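PDB 1ZSW: glyoxalase family protein from Bacillus cereus, which is of unknown function but binds a zinc ion, and its glyoxalase-type vicinal oxygen chelate modules suggest an enzyme of the metal-dependent lyase or dioxygenase kind. Local coordinates for residues G30-S35 with G78-E83; Y73-G78 with E162-W167; A248-N253 with A296-G301. All coordinates share one frame; numbering follows the deposited sequence.

Contact 1: residues G30-S35 with G78-E83; sequences GHHHIS and GSPGTE. With ZN (zinc ion), chain B.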
loop_
_atom_site.group_PDB
_atom_site.type_symbol
_atom_site.label_atom_id
_atom_site.label_comp_id
_atom_site.label_asym_id
_atom_site.label_seq_id
_atom_site.Cartn_x
_atom_site.Cartn_y
_atom_site.Cartn_z
ATOM N N GLY A 30 -10.139 3.880 2.418
ATOM C CA GLY A 30 -8.849 4.154 1.776
ATOM C C GLY A 30 -7.995 2.897 1.673
ATOM O O GLY A 30 -8.413 1.793 2.050
ATOM N N HIS A 31 -6.800 3.091 1.151
ATOM C CA HIS A 31 -5.801 2.018 1.148
ATOM C C HIS A 31 -5.411 1.651 2.573
ATOM O O HIS A 31 -5.315 2.513 3.468
ATOM C CB HIS A 31 -4.517 2.392 0.396
ATOM C CG HIS A 31 -4.753 3.047 -0.937
ATOM N ND1 HIS A 31 -5.591 2.495 -1.880
ATOM C CD2 HIS A 31 -4.233 4.181 -1.497
ATOM C CE1 HIS A 31 -5.589 3.263 -2.967
ATOM N NE2 HIS A 31 -4.785 4.294 -2.756
ATOM N N HIS A 32 -5.076 0.365 2.741
ATOM C CA HIS A 32 -4.601 -0.166 4.039
ATOM C C HIS A 32 -3.080 -0.274 4.061
ATOM O O HIS A 32 -2.417 0.283 4.933
ATOM C CB HIS A 32 -5.270 -1.524 4.309
ATOM C CG HIS A 32 -5.039 -2.067 5.686
ATOM N ND1 HIS A 32 -3.843 -2.628 6.079
ATOM C CD2 HIS A 32 -5.880 -2.163 6.749
ATOM C CE1 HIS A 32 -3.953 -3.063 7.328
ATOM N NE2 HIS A 32 -5.172 -2.764 7.769
ATOM N N HIS A 33 -2.529 -0.984 3.081
ATOM C CA HIS A 33 -1.081 -1.082 2.931
ATOM C C HIS A 33 -0.788 -1.555 1.553
ATOM O O HIS A 33 -1.717 -1.906 0.801
ATOM C CB HIS A 33 -0.443 -2.063 3.957
ATOM C CG HIS A 33 -0.878 -3.495 3.819
ATOM N ND1 HIS A 33 -1.989 -3.996 4.476
ATOM C CD2 HIS A 33 -0.310 -4.554 3.180
ATOM C CE1 HIS A 33 -2.113 -5.288 4.205
ATOM N NE2 HIS A 33 -1.102 -5.655 3.430
ATOM N N ILE A 34 0.497 -1.560 1.205
ATOM C CA ILE A 34 0.910 -2.071 -0.104
ATOM C C ILE A 34 2.198 -2.835 0.126
ATOM O O ILE A 34 2.997 -2.399 0.955
ATOM C CB ILE A 34 1.051 -0.888 -1.129
ATOM C CG1 ILE A 34 1.265 -1.365 -2.574
ATOM C CG2 ILE A 34 2.065 0.178 -0.649
ATOM C CD1 ILE A 34 0.821 -0.281 -3.600
ATOM N N SER A 35 2.328 -3.976 -0.532
ATOM C CA SER A 35 3.440 -4.912 -0.267
ATOM C C SER A 35 4.238 -5.200 -1.521
ATOM O O SER A 35 3.638 -5.386 -2.561
ATOM C CB SER A 35 2.920 -6.230 0.328
ATOM O OG SER A 35 2.371 -5.888 1.626
ATOM N N GLY A 78 2.481 2.811 12.364
ATOM C CA GLY A 78 2.232 1.940 11.231
ATOM C C GLY A 78 0.747 1.878 10.954
ATOM O O GLY A 78 0.224 0.819 10.573
ATOM N N SER A 79 0.055 3.005 11.081
ATOM C CA SER A 79 -1.413 2.983 10.977
ATOM C C SER A 79 -1.882 2.654 9.544
ATOM O O SER A 79 -1.118 2.868 8.593
ATOM C CB SER A 79 -1.992 4.285 11.462
ATOM O OG SER A 79 -1.609 5.308 10.607
ATOM N N PRO A 80 -3.090 2.088 9.401
ATOM C CA PRO A 80 -3.642 1.790 8.082
ATOM C C PRO A 80 -3.554 3.008 7.175
ATOM O O PRO A 80 -3.913 4.144 7.574
ATOM C CB PRO A 80 -5.099 1.467 8.377
ATOM C CG PRO A 80 -4.989 0.725 9.727
ATOM C CD PRO A 80 -3.985 1.591 10.482
ATOM N N GLY A 81 -3.107 2.763 5.951
ATOM C CA GLY A 81 -2.935 3.906 5.047
ATOM C C GLY A 81 -1.490 4.391 4.933
ATOM O O GLY A 81 -1.160 5.146 4.000
ATOM N N THR A 82 -0.617 3.974 5.845
ATOM C CA THR A 82 0.740 4.487 5.851
ATOM C C THR A 82 1.774 3.402 5.573
ATOM O O THR A 82 2.952 3.705 5.368
ATOM C CB THR A 82 1.118 5.193 7.214
ATOM O OG1 THR A 82 1.315 4.205 8.243
ATOM C CG2 THR A 82 0.077 6.208 7.611
ATOM N N GLU A 83 1.313 2.142 5.527
ATOM C CA GLU A 83 2.180 0.991 5.591
ATOM C C GLU A 83 2.676 0.565 4.214
ATOM O O GLU A 83 1.851 0.193 3.360
ATOM C CB GLU A 83 1.372 -0.197 6.156
ATOM C CG GLU A 83 0.701 0.075 7.510
ATOM C CD GLU A 83 -0.289 -1.017 7.908
ATOM O OE1 GLU A 83 -0.216 -2.134 7.340
ATOM O OE2 GLU A 83 -1.155 -0.744 8.768
HETATM ZN ZN ZN B . -0.896 -7.629 2.679
#
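Pro80 sets its CB over one face of the His32 imidazole, about 4.0 Å above the plane and displaced toward the rim, with CG near NE2. The aliphatic cover comes from a type II turn, Ser79 to Thr82, which places Pro80 and Gly81 at its corners. Behind the proline the backbone closes the contact: Gly81 N donates to His32 O at 2.8 Å, nearly straight at 172° although tilted from the carbonyl plane, and beyond the turn Ile34 N donates to Glu83 O at 3.1 Å. Here strand 31-38 takes the chain leading into strand 83-88 as its parallel neighbour. On its opposite flank the same strand makes a classic beta bulge, His32 and His33 both facing Ala248. The bulge brings the two imidazoles side by side, and His33 ND1 donates to His32 ND1 at 2.8 Å, the acceptor lying in the plane of the His33 ring. With chi1 at 64°, CG of His33 stands between its backbone N and carbonyl carbon, and the ring's far nitrogen, NE2, binds the zinc ion at 2.1 Å. In one of its two conformers the Glu83 carboxylate comes near both imidazoles, OE1 lying 3.4 Å from His33 CB, so its exact place is uncertain. His246 and Glu294 complete the protein's share of the zinc site. Because His33 spends one nitrogen on zinc and the other on His32, its rotation is fixed; His32, held in turn through NE2 by Thr297 O, acts as a second-shell residue that positions the metal ligand.

Contact 2: residues Y73-G78 with E162-W167; sequences YGDKTG and EHWETW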
loop_
_atom_site.group_PDB
_atom_site.type_symbol
_atom_site.label_atom_id
_atom_site.label_comp_id
_atom_site.label_asym_id
_atom_site.label_seq_id
_atom_site.Cartn_x
_atom_site.Cartn_y
_atom_site.Cartn_z
ATOM N N TYR A 73 7.206 -0.408 6.973
ATOM C CA TYR A 73 7.486 1.015 7.244
ATOM C C TYR A 73 6.180 1.797 7.227
ATOM O O TYR A 73 5.243 1.468 6.489
ATOM C CB TYR A 73 8.411 1.549 6.141
ATOM C CG TYR A 73 9.674 0.719 5.957
ATOM C CD1 TYR A 73 9.717 -0.333 5.025
ATOM C CD2 TYR A 73 10.823 0.943 6.766
ATOM C CE1 TYR A 73 10.852 -1.107 4.841
ATOM C CE2 TYR A 73 11.975 0.144 6.600
ATOM C CZ TYR A 73 11.970 -0.871 5.632
ATOM O OH TYR A 73 13.058 -1.665 5.400
ATOM N N GLY A 74 6.116 2.869 7.996
ATOM C CA GLY A 74 4.934 3.706 8.001
ATOM C C GLY A 74 5.107 4.867 8.932
ATOM O O GLY A 74 6.205 5.348 9.123
ATOM N N ASP A 75 3.994 5.289 9.498
ATOM C CA ASP A 75 3.973 6.435 10.398
ATOM C C ASP A 75 4.334 5.974 11.813
ATOM O O ASP A 75 4.817 4.872 11.996
ATOM C CB ASP A 75 2.625 7.193 10.333
ATOM C CG ASP A 75 1.473 6.476 11.021
ATOM O OD1 ASP A 75 1.646 5.312 11.388
ATOM O OD2 ASP A 75 0.375 7.085 11.168
ATOM N N LYS A 76 4.075 6.833 12.793
ATOM C CA LYS A 76 4.472 6.527 14.192
ATOM C C LYS A 76 4.046 5.127 14.647
ATOM O O LYS A 76 4.824 4.421 15.298
ATOM C CB LYS A 76 3.896 7.576 15.138
ATOM C CG LYS A 76 4.344 7.422 16.607
ATOM C CD LYS A 76 3.635 8.482 17.442
ATOM C CE LYS A 76 3.953 8.332 18.920
ATOM N NZ LYS A 76 5.366 8.724 19.155
ATOM N N THR A 77 2.834 4.716 14.291
ATOM C CA THR A 77 2.313 3.402 14.718
ATOM C C THR A 77 2.100 2.412 13.565
ATOM O O THR A 77 1.557 1.314 13.739
ATOM C CB THR A 77 0.965 3.526 15.465
ATOM O OG1 THR A 77 -0.015 4.100 14.594
ATOM C CG2 THR A 77 1.110 4.399 16.705
ATOM N N GLY A 78 2.481 2.811 12.364
ATOM C CA GLY A 78 2.232 1.940 11.231
ATOM C C GLY A 78 0.747 1.878 10.954
ATOM O O GLY A 78 0.224 0.819 10.573
ATOM N N GLU A 162 -7.385 10.798 9.747
ATOM C CA GLU A 162 -7.298 11.296 11.125
ATOM C C GLU A 162 -6.264 10.563 11.987
ATOM O O GLU A 162 -5.538 11.194 12.762
ATOM C CB GLU A 162 -8.668 11.357 11.820
ATOM C CG GLU A 162 -8.571 11.696 13.329
ATOM C CD GLU A 162 -9.706 12.564 13.844
ATOM O OE1 GLU A 162 -10.110 12.366 15.011
ATOM O OE2 GLU A 162 -10.189 13.449 13.097
ATOM N N HIS A 163 -6.177 9.248 11.853
ATOM C CA HIS A 163 -5.287 8.487 12.736
ATOM C C HIS A 163 -3.785 8.548 12.414
ATOM O O HIS A 163 -2.979 8.117 13.219
ATOM C CB HIS A 163 -5.743 7.036 12.926
ATOM C CG HIS A 163 -5.699 6.200 11.687
ATOM N ND1 HIS A 163 -6.802 5.534 11.200
ATOM C CD2 HIS A 163 -4.679 5.891 10.851
ATOM C CE1 HIS A 163 -6.473 4.868 10.106
ATOM N NE2 HIS A 163 -5.189 5.063 9.875
ATOM N N TRP A 164 -3.416 9.096 11.259
ATOM C CA TRP A 164 -1.997 9.236 10.921
ATOM C C TRP A 164 -1.220 10.138 11.900
ATOM O O TRP A 164 -1.751 11.146 12.365
ATOM C CB TRP A 164 -1.861 9.790 9.504
ATOM C CG TRP A 164 -2.329 8.851 8.411
ATOM C CD1 TRP A 164 -2.736 7.543 8.539
ATOM C CD2 TRP A 164 -2.373 9.149 7.006
ATOM N NE1 TRP A 164 -3.062 7.033 7.309
ATOM C CE2 TRP A 164 -2.836 7.996 6.349
ATOM C CE3 TRP A 164 -2.082 10.293 6.245
ATOM C CZ2 TRP A 164 -3.000 7.939 4.958
ATOM C CZ3 TRP A 164 -2.263 10.250 4.856
ATOM C CH2 TRP A 164 -2.711 9.073 4.229
ATOM N N GLU A 165 0.022 9.760 12.212
ATOM C CA GLU A 165 0.888 10.567 13.082
ATOM C C GLU A 165 2.313 10.624 12.595
ATOM O O GLU A 165 2.933 9.592 12.336
ATOM C CB GLU A 165 0.909 9.983 14.489
ATOM C CG GLU A 165 -0.361 10.189 15.246
ATOM C CD GLU A 165 -0.357 9.414 16.551
ATOM O OE1 GLU A 165 -0.448 8.160 16.517
ATOM O OE2 GLU A 165 -0.236 10.078 17.600
ATOM N N THR A 166 2.869 11.826 12.522
ATOM C CA THR A 166 4.266 11.951 12.129
ATOM C C THR A 166 5.187 11.367 13.215
ATOM O O THR A 166 4.830 11.244 14.393
ATOM C CB THR A 166 4.656 13.427 11.807
ATOM O OG1 THR A 166 4.367 14.247 12.940
ATOM C CG2 THR A 166 3.863 13.971 10.589
ATOM N N TRP A 167 6.376 11.006 12.770
ATOM C CA TRP A 167 7.333 10.244 13.540
ATOM C C TRP A 167 8.418 11.157 14.082
ATOM O O TRP A 167 9.179 11.738 13.319
ATOM C CB TRP A 167 7.900 9.188 12.590
ATOM C CG TRP A 167 8.990 8.344 13.070
ATOM C CD1 TRP A 167 10.088 7.956 12.357
ATOM C CD2 TRP A 167 9.118 7.752 14.361
ATOM N NE1 TRP A 167 10.885 7.157 13.121
ATOM C CE2 TRP A 167 10.311 7.004 14.354
ATOM C CE3 TRP A 167 8.325 7.761 15.515
ATOM C CZ2 TRP A 167 10.747 6.282 15.458
ATOM C CZ3 TRP A 167 8.754 7.028 16.617
ATOM C CH2 TRP A 167 9.954 6.307 16.575
HETATM O O HOH W 1 0.238 6.493 14.082
#
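Asp75 reaches across to the backbone of 162-167, its OD2 accepting from Glu165 N at 2.9 Å, with the donor above the carboxylate plane. Glu165 answers with its carbonyl O, which takes the N-H of Lys76 at an N to O distance of 3.0 Å and 170°. One residue of the loop is thus gripped at both its N-H and its C=O by two consecutive residues of the turn. This is the tight part: Asp75 OD2 also lies 3.2 Å from Trp164 CA, and Ser79 OG adds a further bond to the same oxygen. The chi1 of Asp75, 74°, turns the carboxylate back over its own turn as well, where OD1 receives weak bonds from the N-H groups of Thr77 and Gly78.

Toward solvent the packing becomes looser and more aliphatic. CB of Lys76 rests 3.9 Å from CB of Glu165, and from there the lysine chain, extended as far as CE and bent at its last torsion, runs out past the glutamate. The lysine crosses Trp167 at about a right angle, its CG 4.1 Å from CE3, and NZ ends in a salt bridge to Glu168. A water lies between Thr77, Glu165 and Asp75, donating to Glu165 OE1 at 3.0 Å and, weakly, to Asp75 OD2.

In the fold, the turn follows strand 69-74, with Arg55 of strand 55-62 holding Lys76 O, while 162-167 belongs to the long connection between strands 150-155 and 180-188. The connection is therefore fastened to this turn, near the outermost strand 55-62 of the eight-stranded sheet, with Phe224 meeting the Trp164 ring edge-to-face.

Contact 3: residues A248-N253 with A296-G301; sequences AIRVKN and ATDGPG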
loop_
_atom_site.group_PDB
_atom_site.type_symbol
_atom_site.label_atom_id
_atom_site.label_comp_id
_atom_site.label_asym_id
_atom_site.label_seq_id
_atom_site.Cartn_x
_atom_site.Cartn_y
_atom_site.Cartn_z
ATOM N N ALA A 248 -3.646 -3.579 -0.501
ATOM C CA ALA A 248 -4.716 -3.846 0.488
ATOM C C ALA A 248 -5.543 -2.610 0.719
ATOM O O ALA A 248 -4.983 -1.512 0.813
ATOM C CB ALA A 248 -4.133 -4.321 1.823
ATOM N N ILE A 249 -6.860 -2.813 0.814
ATOM C CA ILE A 249 -7.812 -1.727 1.111
ATOM C C ILE A 249 -8.449 -1.962 2.468
ATOM O O ILE A 249 -8.521 -3.088 2.908
ATOM C CB ILE A 249 -8.886 -1.561 0.014
ATOM C CG1 ILE A 249 -9.795 -2.791 -0.079
ATOM C CG2 ILE A 249 -8.175 -1.311 -1.364
ATOM C CD1 ILE A 249 -10.882 -2.787 -1.236
ATOM N N ARG A 250 -8.924 -0.877 3.084
ATOM C CA ARG A 250 -9.379 -0.894 4.472
ATOM C C ARG A 250 -10.833 -1.242 4.622
ATOM O O ARG A 250 -11.689 -0.677 3.923
ATOM C CB ARG A 250 -9.211 0.501 5.120
ATOM C CG ARG A 250 -7.748 0.927 5.214
ATOM C CD ARG A 250 -7.660 2.408 5.559
ATOM N NE ARG A 250 -8.383 2.710 6.814
ATOM C CZ ARG A 250 -8.708 3.933 7.228
ATOM N NH1 ARG A 250 -8.369 5.017 6.521
ATOM N NH2 ARG A 250 -9.382 4.060 8.356
ATOM N N VAL A 251 -11.112 -2.112 5.603
ATOM C CA VAL A 251 -12.498 -2.235 6.104
ATOM C C VAL A 251 -12.503 -2.064 7.624
ATOM O O VAL A 251 -11.486 -2.201 8.259
ATOM C CB VAL A 251 -13.170 -3.530 5.637
ATOM C CG1 VAL A 251 -13.091 -3.614 4.106
ATOM C CG2 VAL A 251 -12.532 -4.733 6.332
ATOM N N LYS A 252 -13.656 -1.704 8.189
ATOM C CA LYS A 252 -13.736 -1.327 9.594
ATOM C C LYS A 252 -13.543 -2.477 10.562
ATOM O O LYS A 252 -12.935 -2.305 11.604
ATOM C CB LYS A 252 -15.080 -0.643 9.865
ATOM C CG LYS A 252 -15.168 -0.031 11.231
ATOM C CD LYS A 252 -16.574 0.488 11.409
ATOM C CE LYS A 252 -16.632 1.450 12.562
ATOM N NZ LYS A 252 -18.021 1.947 12.657
ATOM N N ASN A 253 -14.095 -3.627 10.237
ATOM C CA ASN A 253 -14.158 -4.747 11.187
ATOM C C ASN A 253 -14.423 -6.059 10.478
ATOM O O ASN A 253 -14.540 -6.140 9.240
ATOM C CB ASN A 253 -15.280 -4.485 12.221
ATOM C CG ASN A 253 -16.585 -4.169 11.559
ATOM O OD1 ASN A 253 -16.948 -4.772 10.540
ATOM N ND2 ASN A 253 -17.306 -3.181 12.100
ATOM N N ALA A 296 -8.465 -5.773 4.136
ATOM C CA ALA A 296 -7.896 -5.935 5.475
ATOM C C ALA A 296 -8.643 -5.088 6.488
ATOM O O ALA A 296 -8.952 -3.902 6.251
ATOM C CB ALA A 296 -6.404 -5.571 5.505
ATOM N N THR A 297 -8.871 -5.668 7.671
ATOM C CA THR A 297 -9.419 -4.841 8.754
ATOM C C THR A 297 -8.435 -3.808 9.312
ATOM O O THR A 297 -7.209 -4.032 9.369
ATOM C CB THR A 297 -9.946 -5.741 9.920
ATOM O OG1 THR A 297 -8.842 -6.429 10.541
ATOM C CG2 THR A 297 -10.986 -6.746 9.399
ATOM N N ASP A 298 -8.957 -2.670 9.751
ATOM C CA ASP A 298 -8.135 -1.599 10.336
ATOM C C ASP A 298 -7.422 -2.051 11.590
ATOM O O ASP A 298 -6.269 -1.705 11.818
ATOM C CB ASP A 298 -8.980 -0.352 10.655
ATOM C CG ASP A 298 -9.183 0.559 9.448
ATOM O OD1 ASP A 298 -8.468 0.433 8.425
ATOM O OD2 ASP A 298 -10.046 1.457 9.539
ATOM N N GLY A 299 -8.105 -2.861 12.385
ATOM C CA GLY A 299 -7.503 -3.333 13.622
ATOM C C GLY A 299 -7.176 -4.807 13.644
ATOM O O GLY A 299 -7.647 -5.584 12.807
ATOM N N PRO A 300 -6.468 -5.241 14.703
ATOM C CA PRO A 300 -6.086 -4.396 15.853
ATOM C C PRO A 300 -4.829 -3.555 15.694
ATOM O O PRO A 300 -4.597 -2.626 16.503
ATOM C CB PRO A 300 -5.925 -5.419 16.979
ATOM C CG PRO A 300 -5.558 -6.679 16.308
ATOM C CD PRO A 300 -6.140 -6.661 14.906
ATOM N N GLY A 301 -4.016 -3.844 14.675
ATOM C CA GLY A 301 -2.850 -3.021 14.409
ATOM C C GLY A 301 -1.584 -3.511 15.073
ATOM O O GLY A 301 -1.608 -4.518 15.790
HETATM O O HOH W 2 -10.889 -3.735 12.668
#
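Ala296 enters beside strand 244-251 as its parallel partner, donating its N-H to Ile249 O at an N to O distance of 3.0 Å and accepting from Val251 N through its own carbonyl O at 2.9 Å. The two bonds straddle Arg250 in the regular parallel manner, and Arg250 CA sends a C-H toward the same Ala296 O. On the face shared by Ala296 and Arg250, the small methyl group adjoins His32 of strand 31-38, beyond strand 244-251, and Phe280 of the adjoining strand 280-286.

Thr297 turns the opposite way, level with Val251, and its CG2 lies 3.6 Å from Asn253 O. There the chain is already leaving the sheet: Asn253 is the N-cap of helix 254-266, its OD1 capping Glu256 N, and the helix packs under Val251. Thr297 OG1 points back to its own chain, donating to Gly299 O in the carbonyl plane, and also accepts from Lys281 N of strand 280-286.

Asp298 prolongs the ladder before the chain turns its corner: its N lies nearly in line with the C=O of Val251, though the N-H is bent off that line (141°). Its carboxylate folds back to Arg250, which grips it side-on: NE binds OD1 at 2.8 Å and NH2 binds OD2 at 2.9 Å. Both oxygens are met on the syn side and lie close to the guanidinium plane, yet the two groups' planes stand 36° apart. The bend of the arginine at chi3, 57°, brings NE and NH2 to face the acid. At Gly299 a water takes the N-H and donates to Lys252 O, continuing the pairing where direct bonds cease.

The two-point salt bridge ties Arg250, near the end of strand 244-251, to the corner at Asp298. It probably favours the ionised form of Asp298, in a partly covered place on the strands that carry His246 and Glu294.

All three contacts touch one eight-stranded sheet, which carries the zinc ligands. Contact 1 contributes His33, while contact 3 lies on the two strands that supply His246 and Glu294; the Ala296 side chain is about 7 Å from the zinc ion. Their centres are about 9 Å apart, and backbone bonds join them, His32 N to Ala248 O at 2.7 Å and His33 O to Ala248 N at 2.9 Å. Contacts 1 and 2, centres about 10 Å apart, share Gly78 and meet at Pro80 O, a probable acceptor for His163 NE2 and Trp164 NE1. Contact 2 lies farther from the metal, its Trp164 side chain about 10 Å from that of His33. Contacts 2 and 3, centres about 15 Å apart, touch where His163 CE1 packs 3.5 Å from Arg250 NH2.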